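Local coordinates for uncharacterized protein (Thermomonospora curvata, PDB 4MVE), which is of unknown function but joins a GXWXG region to a DUF4334 region in a small protein built largely around one curled antiparallel beta sheet, at residues Glu76-Arg81 with Tyr88-Leu93; Leu95-Glu100 with Ile112-Pro117. All coordinates share one frame; numbering follows the deposited sequence.

Contact 1: residues Glu76-Arg81 with Tyr88-Leu93; sequences EPLLCR and YSYEKL
Tyr88 holds CG in the crowded position between its backbone N and carbonyl carbon (chi1 77°), and Cys80 turns SG anti to its own carbonyl carbon (chi1 -61°). From there Tyr88 CE1 packs 3.8 Å from Cys80 CB, with Cys80 SG oblique to the ring, 5.5 Å from its centroid. A slender cysteine suits a place beside so broad a ring. Their backbones form a hydrogen-bonded antiparallel pair of the hairpin, Cys80 N to Tyr88 O at 2.8 Å and Tyr88 N to Cys80 O at 3.0 Å. On the other face Leu79 CD2 rests on Ser89 CB. Tyr90 N then bonds to Leu78 O at 2.9 Å, while a water links Leu78 N, Ser89 OG and Tyr90 O, a bridge suited to the short hydroxyl of serine. Leu78 CD1 meets Leu93 CD1 at 3.9 Å, the side chains crossing at about a right angle. Glu76 lays CB 3.5 Å from Ser89 OG, and its OE2 lies 4.3 Å from Glu91 OE2. Glu76 OE1 is paired with Arg68, whose positive charge would probably ease this repulsion between like charges.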
loop_
_atom_site.group_PDB
_atom_site.type_symbol
_atom_site.label_atom_id
_atom_site.label_comp_id
_atom_site.label_asym_id
_atom_site.label_seq_id
_atom_site.Cartn_x
_atom_site.Cartn_y
_atom_site.Cartn_z
ATOM N N GLU A 76 -6.084 10.028 2.351
ATOM C CA GLU A 76 -7.294 9.364 1.874
ATOM C C GLU A 76 -6.875 7.938 1.545
ATOM O O GLU A 76 -6.165 7.725 0.571
ATOM C CB GLU A 76 -7.953 10.103 0.695
ATOM C CG GLU A 76 -8.303 11.550 1.050
ATOM C CD GLU A 76 -8.637 12.427 -0.142
ATOM O OE1 GLU A 76 -8.119 12.141 -1.245
ATOM O OE2 GLU A 76 -9.376 13.422 0.030
ATOM N N PRO A 77 -7.206 6.948 2.405
ATOM C CA PRO A 77 -6.704 5.585 2.162
ATOM C C PRO A 77 -7.421 4.802 1.073
ATOM O O PRO A 77 -6.852 3.834 0.550
ATOM C CB PRO A 77 -6.893 4.893 3.514
ATOM C CG PRO A 77 -8.029 5.616 4.157
ATOM C CD PRO A 77 -8.001 7.034 3.652
ATOM N N LEU A 78 -8.666 5.161 0.762
ATOM C CA LEU A 78 -9.468 4.363 -0.182
ATOM C C LEU A 78 -10.091 5.153 -1.284
ATOM O O LEU A 78 -11.310 5.357 -1.301
ATOM C CB LEU A 78 -10.578 3.597 0.570
ATOM C CG LEU A 78 -10.094 2.670 1.701
ATOM C CD1 LEU A 78 -11.253 2.268 2.571
ATOM C CD2 LEU A 78 -9.406 1.405 1.120
ATOM N N LEU A 79 -9.261 5.539 -2.264
ATOM C CA LEU A 79 -9.743 6.174 -3.483
ATOM C C LEU A 79 -10.320 5.078 -4.308
ATOM O O LEU A 79 -9.719 4.005 -4.368
ATOM C CB LEU A 79 -8.625 6.916 -4.240
ATOM C CG LEU A 79 -7.915 8.077 -3.506
ATOM C CD1 LEU A 79 -6.826 8.698 -4.435
ATOM C CD2 LEU A 79 -8.939 9.167 -3.021
ATOM N N CYS A 80 -11.528 5.287 -4.853
ATOM C CA CYS A 80 -12.222 4.273 -5.630
ATOM C C CYS A 80 -12.713 4.885 -6.886
ATOM O O CYS A 80 -12.821 6.111 -6.990
ATOM C CB CYS A 80 -13.371 3.640 -4.835
ATOM S SG CYS A 80 -12.848 2.795 -3.323
ATOM N N ARG A 81 -13.032 4.034 -7.840
ATOM C CA ARG A 81 -13.575 4.470 -9.104
ATOM C C ARG A 81 -15.072 4.255 -9.086
ATOM O O ARG A 81 -15.548 3.141 -8.808
ATOM C CB ARG A 81 -12.903 3.740 -10.263
ATOM C CG ARG A 81 -12.934 4.565 -11.535
ATOM C CD ARG A 81 -12.239 3.865 -12.668
ATOM N NE ARG A 81 -10.776 3.898 -12.571
ATOM C CZ ARG A 81 -10.013 4.885 -13.028
ATOM N NH1 ARG A 81 -10.565 5.981 -13.535
ATOM N NH2 ARG A 81 -8.695 4.800 -12.952
ATOM N N TYR A 88 -13.035 9.036 -6.508
ATOM C CA TYR A 88 -13.546 9.640 -5.282
ATOM C C TYR A 88 -12.980 8.942 -4.054
ATOM O O TYR A 88 -12.609 7.752 -4.072
ATOM C CB TYR A 88 -15.097 9.626 -5.260
ATOM C CG TYR A 88 -15.680 8.274 -4.919
ATOM C CD1 TYR A 88 -15.730 7.256 -5.865
ATOM C CD2 TYR A 88 -16.111 7.985 -3.623
ATOM C CE1 TYR A 88 -16.228 5.998 -5.548
ATOM C CE2 TYR A 88 -16.580 6.721 -3.284
ATOM C CZ TYR A 88 -16.640 5.731 -4.250
ATOM O OH TYR A 88 -17.139 4.496 -3.940
ATOM N N SER A 89 -12.946 9.692 -2.978
ATOM C CA SER A 89 -12.456 9.212 -1.711
ATOM C C SER A 89 -13.575 8.564 -0.895
ATOM O O SER A 89 -14.499 9.258 -0.462
ATOM C CB SER A 89 -11.840 10.367 -0.933
ATOM O OG SER A 89 -11.471 9.880 0.335
ATOM N N TYR A 90 -13.499 7.223 -0.705
ATOM C CA TYR A 90 -14.444 6.458 0.123
ATOM C C TYR A 90 -14.075 6.702 1.579
ATOM O O TYR A 90 -12.931 6.448 1.966
ATOM C CB TYR A 90 -14.417 4.964 -0.226
ATOM C CG TYR A 90 -15.496 4.175 0.485
ATOM C CD1 TYR A 90 -16.844 4.492 0.322
ATOM C CD2 TYR A 90 -15.172 3.103 1.310
ATOM C CE1 TYR A 90 -17.837 3.810 1.031
ATOM C CE2 TYR A 90 -16.161 2.387 1.991
ATOM C CZ TYR A 90 -17.490 2.744 1.848
ATOM O OH TYR A 90 -18.451 2.020 2.502
ATOM N N GLU A 91 -14.991 7.282 2.368
ATOM C CA GLU A 91 -14.601 7.683 3.730
ATOM C C GLU A 91 -15.351 6.975 4.854
ATOM O O GLU A 91 -15.152 7.344 6.017
ATOM C CB GLU A 91 -14.756 9.214 3.889
ATOM C CG GLU A 91 -13.995 9.958 2.803
ATOM C CD GLU A 91 -13.686 11.430 2.975
ATOM O OE1 GLU A 91 -14.536 12.160 3.536
ATOM O OE2 GLU A 91 -12.627 11.866 2.458
ATOM N N LYS A 92 -16.110 5.915 4.534
ATOM C CA LYS A 92 -16.920 5.226 5.533
ATOM C C LYS A 92 -16.057 4.418 6.537
ATOM O O LYS A 92 -16.521 4.170 7.654
ATOM C CB LYS A 92 -17.994 4.342 4.843
ATOM C CG LYS A 92 -18.709 3.307 5.721
ATOM C CD LYS A 92 -19.830 3.923 6.552
ATOM C CE LYS A 92 -19.995 3.268 7.898
ATOM N NZ LYS A 92 -21.272 3.690 8.533
ATOM N N LEU A 93 -14.825 4.058 6.172
ATOM C CA LEU A 93 -13.933 3.337 7.102
ATOM C C LEU A 93 -13.053 4.325 7.886
ATOM O O LEU A 93 -12.198 3.913 8.675
ATOM C CB LEU A 93 -13.042 2.316 6.353
ATOM C CG LEU A 93 -13.737 1.011 5.961
ATOM C CD1 LEU A 93 -14.372 1.133 4.609
ATOM C CD2 LEU A 93 -12.731 -0.111 5.851
HETATM O O HOH W 1 -10.326 7.483 1.210
#

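Contact 2: residues Leu95-Glu100 with Ile112-Pro117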
loop_
_atom_site.group_PDB
_atom_site.type_symbol
_atom_site.label_atom_id
_atom_site.label_comp_id
_atom_site.label_asym_id
_atom_site.label_seq_id
_atom_site.Cartn_x
_atom_site.Cartn_y
_atom_site.Cartn_z
ATOM N N LEU A 95 -10.546 8.080 7.820
ATOM C CA LEU A 95 -9.403 8.566 7.083
ATOM C C LEU A 95 -8.114 7.987 7.685
ATOM O O LEU A 95 -8.161 6.903 8.286
ATOM C CB LEU A 95 -9.409 10.121 6.984
ATOM C CG LEU A 95 -10.543 10.677 6.087
ATOM C CD1 LEU A 95 -10.687 12.164 6.234
ATOM C CD2 LEU A 95 -10.321 10.341 4.609
ATOM N N ALA A 96 -6.954 8.627 7.427
ATOM C CA ALA A 96 -5.699 8.073 7.880
ATOM C C ALA A 96 -4.623 9.155 7.993
ATOM O O ALA A 96 -4.884 10.332 7.756
ATOM C CB ALA A 96 -5.249 6.966 6.929
ATOM N N ARG A 97 -3.443 8.755 8.448
ATOM C CA ARG A 97 -2.305 9.644 8.618
ATOM C C ARG A 97 -1.009 8.836 8.507
ATOM O O ARG A 97 -1.046 7.597 8.436
ATOM C CB ARG A 97 -2.403 10.440 9.935
ATOM C CG ARG A 97 -2.284 9.602 11.171
ATOM C CD ARG A 97 -3.086 10.160 12.357
ATOM N NE ARG A 97 -2.965 9.226 13.486
ATOM C CZ ARG A 97 -3.492 7.999 13.528
ATOM N NH1 ARG A 97 -4.243 7.549 12.520
ATOM N NH2 ARG A 97 -3.298 7.224 14.585
ATOM N N LEU A 98 0.112 9.540 8.416
ATOM C CA LEU A 98 1.431 8.918 8.269
ATOM C C LEU A 98 2.290 9.131 9.488
ATOM O O LEU A 98 2.332 10.237 10.047
ATOM C CB LEU A 98 2.173 9.510 7.070
ATOM C CG LEU A 98 1.654 9.144 5.659
ATOM C CD1 LEU A 98 2.150 10.160 4.634
ATOM C CD2 LEU A 98 2.106 7.741 5.248
ATOM N N ARG A 99 2.970 8.064 9.899
ATOM C CA ARG A 99 3.936 8.094 11.012
ATOM C C ARG A 99 5.109 7.186 10.653
ATOM O O ARG A 99 5.010 6.413 9.680
ATOM C CB ARG A 99 3.290 7.637 12.329
ATOM C CG ARG A 99 2.125 8.516 12.848
ATOM C CD ARG A 99 2.646 9.921 13.217
ATOM N NE ARG A 99 1.663 10.750 13.907
ATOM C CZ ARG A 99 0.835 11.610 13.316
ATOM N NH1 ARG A 99 0.781 11.690 11.992
ATOM N NH2 ARG A 99 0.015 12.353 14.042
ATOM N N GLU A 100 6.215 7.283 11.398
ATOM C CA GLU A 100 7.339 6.368 11.207
ATOM C C GLU A 100 7.155 5.252 12.212
ATOM O O GLU A 100 7.084 5.532 13.405
ATOM C CB GLU A 100 8.685 7.070 11.381
ATOM C CG GLU A 100 8.978 8.068 10.272
ATOM C CD GLU A 100 10.296 8.779 10.493
ATOM O OE1 GLU A 100 10.347 9.676 11.367
ATOM O OE2 GLU A 100 11.284 8.420 9.810
ATOM N N ILE A 112 -1.362 4.899 8.957
ATOM C CA ILE A 112 -2.161 4.345 10.069
ATOM C C ILE A 112 -3.623 4.767 9.867
ATOM O O ILE A 112 -3.870 5.951 9.785
ATOM C CB ILE A 112 -1.614 4.854 11.435
ATOM C CG1 ILE A 112 -0.102 4.527 11.596
ATOM C CG2 ILE A 112 -2.492 4.344 12.635
ATOM C CD1 ILE A 112 0.557 4.891 12.900
ATOM N N TYR A 113 -4.585 3.834 9.849
ATOM C CA TYR A 113 -5.999 4.250 9.746
ATOM C C TYR A 113 -6.394 4.948 11.026
ATOM O O TYR A 113 -5.942 4.545 12.121
ATOM C CB TYR A 113 -6.930 3.054 9.501
ATOM C CG TYR A 113 -6.968 2.572 8.062
ATOM C CD1 TYR A 113 -5.916 1.840 7.521
ATOM C CD2 TYR A 113 -8.070 2.829 7.251
ATOM C CE1 TYR A 113 -5.967 1.354 6.199
ATOM C CE2 TYR A 113 -8.132 2.358 5.935
ATOM C CZ TYR A 113 -7.070 1.642 5.403
ATOM O OH TYR A 113 -7.181 1.167 4.107
ATOM N N ASP A 114 -7.227 5.974 10.902
ATOM C CA ASP A 114 -7.726 6.697 12.068
ATOM C C ASP A 114 -8.680 5.864 12.881
ATOM O O ASP A 114 -8.735 6.025 14.105
ATOM C CB ASP A 114 -8.479 7.980 11.631
ATOM C CG ASP A 114 -7.587 9.021 11.000
ATOM O OD1 ASP A 114 -6.336 8.834 11.022
ATOM O OD2 ASP A 114 -8.122 10.048 10.531
ATOM N N LYS A 115 -9.519 5.040 12.195
ATOM C CA LYS A 115 -10.628 4.376 12.883
ATOM C C LYS A 115 -10.606 2.867 12.751
ATOM O O LYS A 115 -11.597 2.227 13.084
ATOM C CB LYS A 115 -11.966 4.935 12.336
ATOM C CG LYS A 115 -12.159 6.428 12.558
ATOM C CD LYS A 115 -13.140 6.692 13.674
ATOM C CE LYS A 115 -12.664 7.732 14.666
ATOM N NZ LYS A 115 -13.478 7.707 15.915
ATOM N N GLN A 116 -9.490 2.299 12.289
ATOM C CA GLN A 116 -9.334 0.855 12.045
ATOM C C GLN A 116 -7.975 0.411 12.517
ATOM O O GLN A 116 -7.022 1.161 12.321
ATOM C CB GLN A 116 -9.481 0.532 10.526
ATOM C CG GLN A 116 -10.718 1.125 9.832
ATOM C CD GLN A 116 -12.028 0.654 10.413
ATOM O OE1 GLN A 116 -12.124 -0.408 11.031
ATOM N NE2 GLN A 116 -13.054 1.469 10.270
ATOM N N PRO A 117 -7.838 -0.792 13.123
ATOM C CA PRO A 117 -6.513 -1.195 13.644
ATOM C C PRO A 117 -5.652 -1.739 12.499
ATOM O O PRO A 117 -5.332 -2.917 12.478
ATOM C CB PRO A 117 -6.871 -2.267 14.689
ATOM C CG PRO A 117 -8.153 -2.885 14.159
ATOM C CD PRO A 117 -8.894 -1.781 13.479
HETATM O O HOH W 2 -11.465 9.429 10.074
HETATM O O HOH W 3 -9.807 4.964 9.458
HETATM O O HOH W 4 -4.924 4.934 15.128
#
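The open end of the beta hairpin of strands 96-103 and 106-113 brings Arg97 against Ile112 and Asp114. Arg97 and Ile112 form a hydrogen-bonded antiparallel pair, with Ile112 N 2.8 Å from Arg97 O and Arg97 N 3.1 Å from Ile112 O. The pairing runs on past the strand, where Asp114 N gives Leu95 O a nearly straight bond of 2.9 Å (176° at the hydrogen). A water donates to the same Leu95 O and accepts from Lys115 N, tying the turn after strand 106-113 to the residue just before strand 96-103. Arg97 starts with CG between its backbone N and carbonyl carbon (chi1 67°), and the bend at chi2 sets CD beside Asp114 OD1; the rest of the chain carries the guanidinium on over Ile112. Its guanidinium lies with one face over Ile112 CB, and NH2 is 3.6 Å from Ile112 CG2. NH1 makes a salt bridge of 2.9 Å with Asp114 OD1, although the two planes stand 60° apart and the hydrogen bond within it is weak. NH1 also makes a long, weak bond to Tyr113 O, which lies at the guanidinium edge, and a water joins NH2 to that oxygen. Arginine suits this place, since its flat head can lie on a branched aliphatic side chain while its nitrogens reach polar atoms. An alanine here would probably leave the Asp114 carboxylate without its positive mate and uncover Ile112 CG2. Ile112 CD1 meets Arg99 CB at 3.9 Å, and Arg99 goes on to a salt bridge with Asp73. On the other face Ala96 CB comes within 3.3 Å of Ile112 O, a closeness that a small side chain allows, and touches Val75. Backbone bonds thus fix the register, while a charged pair that water helps to satisfy clasps the hairpin's partly exposed face.

Contacts 1 and 2 lie in series along the chain, their centres about 14 Å apart, each at a hairpin of the same curled sheet. Both are partly buried. Contact 1 turns more on apolar and sulfur-aromatic packing, with its acidic groups at one end; contact 2 sets an ion pair on its outer face and has several waters at its open end. Their inward faces meet: Tyr113 of contact 2 packs CE2 against Pro77 CG and its OH against Leu78 CD2, at 3.7 Å each. A probable hydrogen bond of 3.0 Å from Gln116 NE2 to Leu93 O joins their loops, while a backbone hydrogen bond joins Ala96 to Val75, bringing strand 96-103 beside the start of strand 74-81.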